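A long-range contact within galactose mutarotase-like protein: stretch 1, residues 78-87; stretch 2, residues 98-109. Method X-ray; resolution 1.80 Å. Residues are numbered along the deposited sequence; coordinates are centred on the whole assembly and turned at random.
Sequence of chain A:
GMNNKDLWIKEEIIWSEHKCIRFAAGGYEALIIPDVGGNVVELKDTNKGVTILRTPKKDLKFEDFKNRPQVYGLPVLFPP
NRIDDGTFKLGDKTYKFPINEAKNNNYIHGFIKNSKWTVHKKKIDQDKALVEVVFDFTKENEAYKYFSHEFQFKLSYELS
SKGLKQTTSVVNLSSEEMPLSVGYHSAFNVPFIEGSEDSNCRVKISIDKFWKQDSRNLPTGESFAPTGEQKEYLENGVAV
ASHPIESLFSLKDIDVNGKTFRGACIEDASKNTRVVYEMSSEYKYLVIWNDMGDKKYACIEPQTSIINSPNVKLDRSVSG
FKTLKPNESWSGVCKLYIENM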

ATOM      1  N   PHE A  78      -5.543   4.634   5.869  1.00 13.74           N
ATOM      2  CA  PHE A  78      -5.467   5.338   7.153  1.00 12.11           C
ATOM      3  C   PHE A  78      -6.820   5.208   7.838  1.00 14.73           C
ATOM      4  O   PHE A  78      -7.725   6.000   7.552  1.00 16.57           O
ATOM      5  CB  PHE A  78      -5.135   6.814   6.903  1.00 11.71           C
ATOM      6  CG  PHE A  78      -4.981   7.671   8.169  1.00 16.76           C
ATOM      7  CD1 PHE A  78      -4.139   7.286   9.201  1.00 15.77           C
ATOM      8  CD2 PHE A  78      -5.633   8.891   8.278  1.00 19.34           C
ATOM      9  CE1 PHE A  78      -3.976   8.052  10.320  1.00 17.02           C
ATOM     10  CE2 PHE A  78      -5.472   9.689   9.395  1.00 23.59           C
ATOM     11  CZ  PHE A  78      -4.652   9.272  10.436  1.00 24.15           C
ATOM     12  N   PRO A  79      -7.006   4.186   8.682  1.00 14.16           N
ATOM     13  CA  PRO A  79      -6.063   3.145   9.056  1.00 13.29           C
ATOM     14  C   PRO A  79      -6.106   2.015   8.022  1.00 13.83           C
ATOM     15  O   PRO A  79      -7.142   1.827   7.389  1.00 15.36           O
ATOM     16  CB  PRO A  79      -6.633   2.635  10.362  1.00 16.43           C
ATOM     17  CG  PRO A  79      -8.123   2.763  10.175  1.00 16.35           C
ATOM     18  CD  PRO A  79      -8.316   3.989   9.341  1.00 15.60           C
ATOM     19  N   PRO A  80      -5.024   1.242   7.884  1.00 14.39           N
ATOM     20  CA  PRO A  80      -5.113   0.024   7.083  1.00 11.92           C
ATOM     21  C   PRO A  80      -5.976  -1.018   7.782  1.00 13.57           C
ATOM     22  O   PRO A  80      -5.826  -1.278   8.956  1.00 13.85           O
ATOM     23  CB  PRO A  80      -3.658  -0.449   6.992  1.00 13.19           C
ATOM     24  CG  PRO A  80      -3.048   0.016   8.235  1.00 11.69           C
ATOM     25  CD  PRO A  80      -3.740   1.310   8.616  1.00 14.28           C
ATOM     26  N   ASN A  81      -6.880  -1.627   7.037  1.00 13.60           N
ATOM     27  CA  ASN A  81      -7.676  -2.721   7.530  1.00 11.44           C
ATOM     28  C   ASN A  81      -8.626  -2.289   8.656  1.00 12.34           C
ATOM     29  O   ASN A  81      -8.967  -1.084   8.760  1.00 13.60           O
ATOM     30  CB  ASN A  81      -6.755  -3.880   7.927  1.00 12.30           C
ATOM     31  CG  ASN A  81      -7.379  -5.233   7.636  1.00 12.68           C
ATOM     32  OD1 ASN A  81      -8.282  -5.665   8.341  1.00 12.82           O
ATOM     33  ND2 ASN A  81      -6.917  -5.888   6.585  1.00 15.24           N
ATOM     34  N   ARG A  82      -9.021  -3.235   9.509  1.00 12.60           N
ATOM     35  CA  ARG A  82     -10.186  -3.096  10.384  1.00 11.03           C
ATOM     36  C   ARG A  82      -9.976  -2.485  11.781  1.00 13.17           C
ATOM     37  O   ARG A  82      -8.953  -2.689  12.426  1.00 14.14           O
ATOM     38  CB  ARG A  82     -10.860  -4.460  10.534  1.00 12.03           C
ATOM     39  CG  ARG A  82     -11.384  -5.001   9.239  1.00 14.50           C
ATOM     40  CD  ARG A  82     -11.526  -6.499   9.327  1.00 18.80           C
ATOM     41  NE  ARG A  82     -12.151  -6.993   8.115  1.00 18.34           N
ATOM     42  CZ  ARG A  82     -11.507  -7.376   7.028  1.00 22.20           C
ATOM     43  NH1 ARG A  82     -10.182  -7.378   6.975  1.00 20.37           N
ATOM     44  NH2 ARG A  82     -12.207  -7.783   5.991  1.00 22.57           N
ATOM     45  N   ILE A  83     -10.959  -1.684  12.203  1.00 11.38           N
ATOM     46  CA  ILE A  83     -11.119  -1.288  13.594  1.00 10.79           C
ATOM     47  C   ILE A  83     -12.422  -1.899  14.089  1.00 13.57           C
ATOM     48  O   ILE A  83     -13.514  -1.584  13.547  1.00 14.31           O
ATOM     49  CB  ILE A  83     -11.179   0.250  13.800  1.00 13.27           C
ATOM     50  CG1 ILE A  83      -9.996   0.981  13.138  1.00 17.02           C
ATOM     51  CG2 ILE A  83     -11.333   0.614  15.312  1.00 13.49           C
ATOM     52  CD1 ILE A  83      -8.635   0.542  13.568  1.00 18.34           C
ATOM     53  N   ASP A  84     -12.311  -2.754  15.107  1.00 14.04           N
ATOM     54  CA  ASP A  84     -13.451  -3.441  15.716  1.00 13.56           C
ATOM     55  C   ASP A  84     -14.596  -2.515  16.120  1.00 13.10           C
ATOM     56  O   ASP A  84     -14.413  -1.572  16.908  1.00 14.34           O
ATOM     57  CB  ASP A  84     -12.904  -4.252  16.930  1.00 19.68           C
ATOM     58  CG  ASP A  84     -13.957  -5.098  17.634  1.00 22.54           C
ATOM     59  OD1 ASP A  84     -15.147  -5.051  17.257  1.00 22.06           O
ATOM     60  OD2 ASP A  84     -13.549  -5.834  18.582  1.00 20.13           O
ATOM     61  N   ASP A  85     -15.793  -2.741  15.542  1.00 15.78           N
ATOM     62  CA  ASP A  85     -16.982  -1.912  15.845  1.00 15.52           C
ATOM     63  C   ASP A  85     -16.806  -0.431  15.513  1.00 16.32           C
ATOM     64  O   ASP A  85     -17.589   0.411  15.953  1.00 16.60           O
ATOM     65  CB  ASP A  85     -17.431  -2.072  17.326  1.00 16.12           C
ATOM     66  CG  ASP A  85     -17.959  -3.445  17.654  1.00 22.27           C
ATOM     67  OD1 ASP A  85     -18.326  -4.207  16.730  1.00 22.69           O
ATOM     68  OD2 ASP A  85     -17.990  -3.781  18.866  1.00 24.66           O
ATOM     69  N   GLY A  86     -15.790  -0.108  14.718  1.00 13.81           N
ATOM     70  CA  GLY A  86     -15.473   1.258  14.365  1.00 12.51           C
ATOM     71  C   GLY A  86     -15.103   2.152  15.533  1.00 15.33           C
ATOM     72  O   GLY A  86     -15.291   3.377  15.456  1.00 17.57           O
ATOM     73  N   THR A  87     -14.597   1.571  16.620  1.00 12.58           N
ATOM     74  CA  THR A  87     -14.353   2.382  17.817  1.00 14.46           C
ATOM     75  C   THR A  87     -13.118   1.938  18.565  1.00 14.12           C
ATOM     76  O   THR A  87     -12.749   0.761  18.571  1.00 13.75           O
ATOM     77  CB  THR A  87     -15.599   2.406  18.773  1.00 15.98           C
ATOM     78  OG1 THR A  87     -15.428   3.370  19.842  1.00 19.61           O
ATOM     79  CG2 THR A  87     -15.870   1.040  19.353  1.00 20.73           C
ATOM     80  N   PRO A  98     -18.436   5.739  11.638  1.00 20.48           N
ATOM     81  CA  PRO A  98     -19.552   4.991  11.049  1.00 20.25           C
ATOM     82  C   PRO A  98     -19.063   3.675  10.445  1.00 19.36           C
ATOM     83  O   PRO A  98     -17.997   3.659   9.884  1.00 24.07           O
ATOM     84  CB  PRO A  98     -20.066   5.935   9.960  1.00 21.74           C
ATOM     85  CG  PRO A  98     -19.663   7.286  10.406  1.00 26.16           C
ATOM     86  CD  PRO A  98     -18.350   7.108  11.103  1.00 22.72           C
ATOM     87  N   ILE A  99     -19.844   2.608  10.558  1.00 16.52           N
ATOM     88  CA  ILE A  99     -19.459   1.286  10.069  1.00 16.80           C
ATOM     89  C   ILE A  99     -19.472   1.254   8.530  1.00 19.44           C
ATOM     90  O   ILE A  99     -20.510   1.509   7.910  1.00 14.45           O
ATOM     91  CB  ILE A  99     -20.439   0.214  10.644  1.00 17.24           C
ATOM     92  CG1 ILE A  99     -20.323   0.151  12.160  1.00 17.26           C
ATOM     93  CG2 ILE A  99     -20.239  -1.186  10.004  1.00 14.31           C
ATOM     94  CD1 ILE A  99     -18.861  -0.170  12.649  1.00 16.20           C
ATOM     95  N   ASN A 100     -18.334   0.938   7.919  1.00 14.94           N
ATOM     96  CA  ASN A 100     -18.226   0.799   6.448  1.00 15.70           C
ATOM     97  C   ASN A 100     -17.866  -0.632   6.009  1.00 16.34           C
ATOM     98  O   ASN A 100     -17.559  -0.847   4.845  1.00 15.51           O
ATOM     99  CB  ASN A 100     -17.269   1.832   5.834  1.00 16.45           C
ATOM    100  CG  ASN A 100     -15.825   1.602   6.221  1.00 16.78           C
ATOM    101  OD1 ASN A 100     -15.555   0.824   7.128  1.00 14.80           O
ATOM    102  ND2 ASN A 100     -14.884   2.287   5.535  1.00 15.10           N
ATOM    103  N   GLU A 101     -17.876  -1.576   6.957  1.00 14.67           N
ATOM    104  CA  GLU A 101     -17.796  -3.014   6.660  1.00 15.46           C
ATOM    105  C   GLU A 101     -18.948  -3.654   7.409  1.00 16.93           C
ATOM    106  O   GLU A 101     -18.847  -3.947   8.580  1.00 15.96           O
ATOM    107  CB  GLU A 101     -16.420  -3.614   7.067  1.00 16.12           C
ATOM    108  CG  GLU A 101     -16.220  -4.999   6.438  1.00 20.46           C
ATOM    109  CD  GLU A 101     -15.217  -5.929   7.131  1.00 26.64           C
ATOM    110  OE1 GLU A 101     -14.717  -5.638   8.229  1.00 21.83           O
ATOM    111  OE2 GLU A 101     -14.920  -6.990   6.548  1.00 24.41           O
ATOM    112  N   ALA A 102     -20.055  -3.880   6.721  1.00 17.50           N
ATOM    113  CA  ALA A 102     -21.305  -4.166   7.387  1.00 17.68           C
ATOM    114  C   ALA A 102     -21.343  -5.553   8.026  1.00 21.90           C
ATOM    115  O   ALA A 102     -21.712  -5.698   9.202  1.00 22.96           O
ATOM    116  CB  ALA A 102     -22.469  -3.994   6.392  1.00 17.27           C
ATOM    117  N   LYS A 103     -20.899  -6.540   7.256  1.00 23.78           N
ATOM    118  CA  LYS A 103     -21.010  -7.953   7.617  1.00 27.97           C
ATOM    119  C   LYS A 103     -20.235  -8.239   8.914  1.00 24.44           C
ATOM    120  O   LYS A 103     -20.746  -8.887   9.810  1.00 25.81           O
ATOM    121  CB  LYS A 103     -20.533  -8.834   6.437  1.00 29.86           C
ATOM    122  CG  LYS A 103     -20.168 -10.302   6.747  1.00 42.41           C
ATOM    123  CD  LYS A 103     -19.671 -11.004   5.454  1.00 48.70           C
ATOM    124  CE  LYS A 103     -18.580 -12.045   5.710  1.00 52.15           C
ATOM    125  NZ  LYS A 103     -19.046 -13.254   6.432  1.00 52.72           N
ATOM    126  N   ASN A 104     -19.045  -7.674   9.038  1.00 20.25           N
ATOM    127  CA  ASN A 104     -18.219  -7.896  10.229  1.00 17.99           C
ATOM    128  C   ASN A 104     -18.262  -6.743  11.284  1.00 19.00           C
ATOM    129  O   ASN A 104     -17.540  -6.785  12.297  1.00 14.86           O
ATOM    130  CB  ASN A 104     -16.776  -8.181   9.794  1.00 18.35           C
ATOM    131  CG  ASN A 104     -16.642  -9.487   9.042  1.00 21.98           C
ATOM    132  OD1 ASN A 104     -17.259 -10.479   9.403  1.00 19.35           O
ATOM    133  ND2 ASN A 104     -15.812  -9.495   8.010  1.00 23.93           N
ATOM    134  N   ASN A 105     -19.117  -5.747  11.036  1.00 17.24           N
ATOM    135  CA  ASN A 105     -19.300  -4.556  11.876  1.00 16.40           C
ATOM    136  C   ASN A 105     -17.991  -3.865  12.252  1.00 15.42           C
ATOM    137  O   ASN A 105     -17.660  -3.741  13.420  1.00 16.18           O
ATOM    138  CB  ASN A 105     -20.129  -4.897  13.124  1.00 16.78           C
ATOM    139  CG  ASN A 105     -20.809  -3.690  13.707  1.00 19.51           C
ATOM    140  OD1 ASN A 105     -21.641  -3.042  13.042  1.00 18.60           O
ATOM    141  ND2 ASN A 105     -20.469  -3.360  14.946  1.00 20.30           N
ATOM    142  N   ASN A 106     -17.248  -3.438  11.234  1.00 15.85           N
ATOM    143  CA  ASN A 106     -15.977  -2.758  11.437  1.00 13.81           C
ATOM    144  C   ASN A 106     -15.918  -1.463  10.653  1.00 14.05           C
ATOM    145  O   ASN A 106     -16.702  -1.256   9.713  1.00 15.78           O
ATOM    146  CB  ASN A 106     -14.846  -3.669  10.976  1.00 13.25           C
ATOM    147  CG  ASN A 106     -14.700  -4.910  11.823  1.00 15.03           C
ATOM    148  OD1 ASN A 106     -14.819  -4.877  13.068  1.00 16.65           O
ATOM    149  ND2 ASN A 106     -14.424  -6.028  11.157  1.00 15.18           N
ATOM    150  N   TYR A 107     -14.986  -0.583  11.030  1.00 13.78           N
ATOM    151  CA  TYR A 107     -14.509   0.463  10.148  1.00 13.13           C
ATOM    152  C   TYR A 107     -13.247  -0.052   9.487  1.00 13.50           C
ATOM    153  O   TYR A 107     -12.374  -0.611  10.168  1.00 14.74           O
ATOM    154  CB  TYR A 107     -14.241   1.785  10.882  1.00 15.19           C
ATOM    155  CG  TYR A 107     -13.884   2.887   9.915  1.00 12.33           C
ATOM    156  CD1 TYR A 107     -14.858   3.510   9.158  1.00 13.58           C
ATOM    157  CD2 TYR A 107     -12.562   3.261   9.702  1.00 15.10           C
ATOM    158  CE1 TYR A 107     -14.553   4.473   8.245  1.00 14.05           C
ATOM    159  CE2 TYR A 107     -12.245   4.235   8.764  1.00 16.71           C
ATOM    160  CZ  TYR A 107     -13.252   4.831   8.035  1.00 14.42           C
ATOM    161  OH  TYR A 107     -12.964   5.798   7.111  1.00 19.76           O
ATOM    162  N   ILE A 108     -13.101   0.163   8.174  1.00 11.13           N
ATOM    163  CA  ILE A 108     -11.964  -0.442   7.450  1.00 12.24           C
ATOM    164  C   ILE A 108     -11.365   0.560   6.463  1.00 13.56           C
ATOM    165  O   ILE A 108     -12.102   1.320   5.824  1.00 13.49           O
ATOM    166  CB  ILE A 108     -12.393  -1.737   6.719  1.00 13.34           C
ATOM    167  CG1 ILE A 108     -11.200  -2.589   6.321  1.00 14.59           C
ATOM    168  CG2 ILE A 108     -13.255  -1.413   5.505  1.00 11.99           C
ATOM    169  CD1 ILE A 108     -11.557  -3.980   5.652  1.00 14.88           C
ATOM    170  N   HIS A 109     -10.025   0.588   6.399  1.00 12.33           N
ATOM    171  CA  HIS A 109      -9.223   1.220   5.336  1.00 11.85           C
ATOM    172  C   HIS A 109      -9.135   2.755   5.267  1.00 14.07           C
ATOM    173  O   HIS A 109      -8.173   3.297   4.710  1.00 14.12           O
ATOM    174  CB  HIS A 109      -9.605   0.672   3.963  1.00 13.38           C
ATOM    175  CG  HIS A 109      -9.269  -0.772   3.770  1.00 15.74           C
ATOM    176  ND1 HIS A 109      -8.151  -1.367   4.337  1.00 14.19           N
ATOM    177  CD2 HIS A 109      -9.875  -1.729   3.025  1.00 17.08           C
ATOM    178  CE1 HIS A 109      -8.126  -2.646   3.982  1.00 14.58           C
ATOM    179  NE2 HIS A 109      -9.163  -2.889   3.191  1.00 15.33           N
TER

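Two short strands, 82-84 and 106-108, run antiparallel, with 157° between their N-to-C directions and axes that approach to 4.5 Å. At the centre, I83 and Y107 form a hydrogen-bonded pair: I83 N donates to Y107 O at 2.7 Å, and Y107 N returns a bond to I83 O at 3.1 Å. R82 with I108 and D84 with N106 flank it as non-hydrogen-bonded pairs; beside the first, R82 CA lies 3.3 Å from Y107 O and I108 CA 3.3 Å from N81 O, both as CA-H...O contacts. The ladder continues past the strand as H109 N bonds N81 O at 3.1 Å, and F78 N reaches H109 O at 3.2 Å. Between these two bonds, P79 O sits 3.0 Å from H109 CA. At the other end the chain folds back through a type II turn, I83 to G86, overlapped by a type I' turn, D84 to T87. I83 O thus serves twice, accepting from Y107 N and, at 3.0 Å, from G86 N. D85 N, at the bend, makes weak hydrogen bonds to N105 O (3.0 Å) and N106 OD1 (3.4 Å).

Among the side chains, the principal polar link is the salt bridge between R82 and E101. It is two-pronged: R82 NE donates to E101 OE1 and R82 NH2 to E101 OE2, each at 2.9 Å, so the carboxylate meets the guanidinium along its edge. Both partners are held from within their own stretches. N81 OD1 accepts from R82 NH1 at 2.9 Å, while E101 OE1 receives N106 ND2 and E101 OE2 receives N104 ND2, each at 3.0 Å. I108, on the same sheet face as R82, places CD1 over one face of the guanidinium, 3.7 Å from R82 CZ, giving the buried charged group an apolar cover. I83 and Y107 share the other sheet face, but their contact is loose, with I83 CB 4.5 Å from Y107 CB; the Y107 ring meets P79 at its edge, where CE2 lies 4.0 Å from P79 CD. Near the turn, N105 ND2 donates to D85 OD1 at 2.9 Å, adding a side-chain tie to the weak bonds made by D85 N. I99 CD1 packs 3.5 Å from D85 C and 3.7 Å from G86 N. G86 has positive phi, which favours glycine, and an ideal CB there would come within a tight 3.2 Å of I99 CD1. At the far end, the H109 side chain turns back so that ND1 lies 3.0 Å from N81 N.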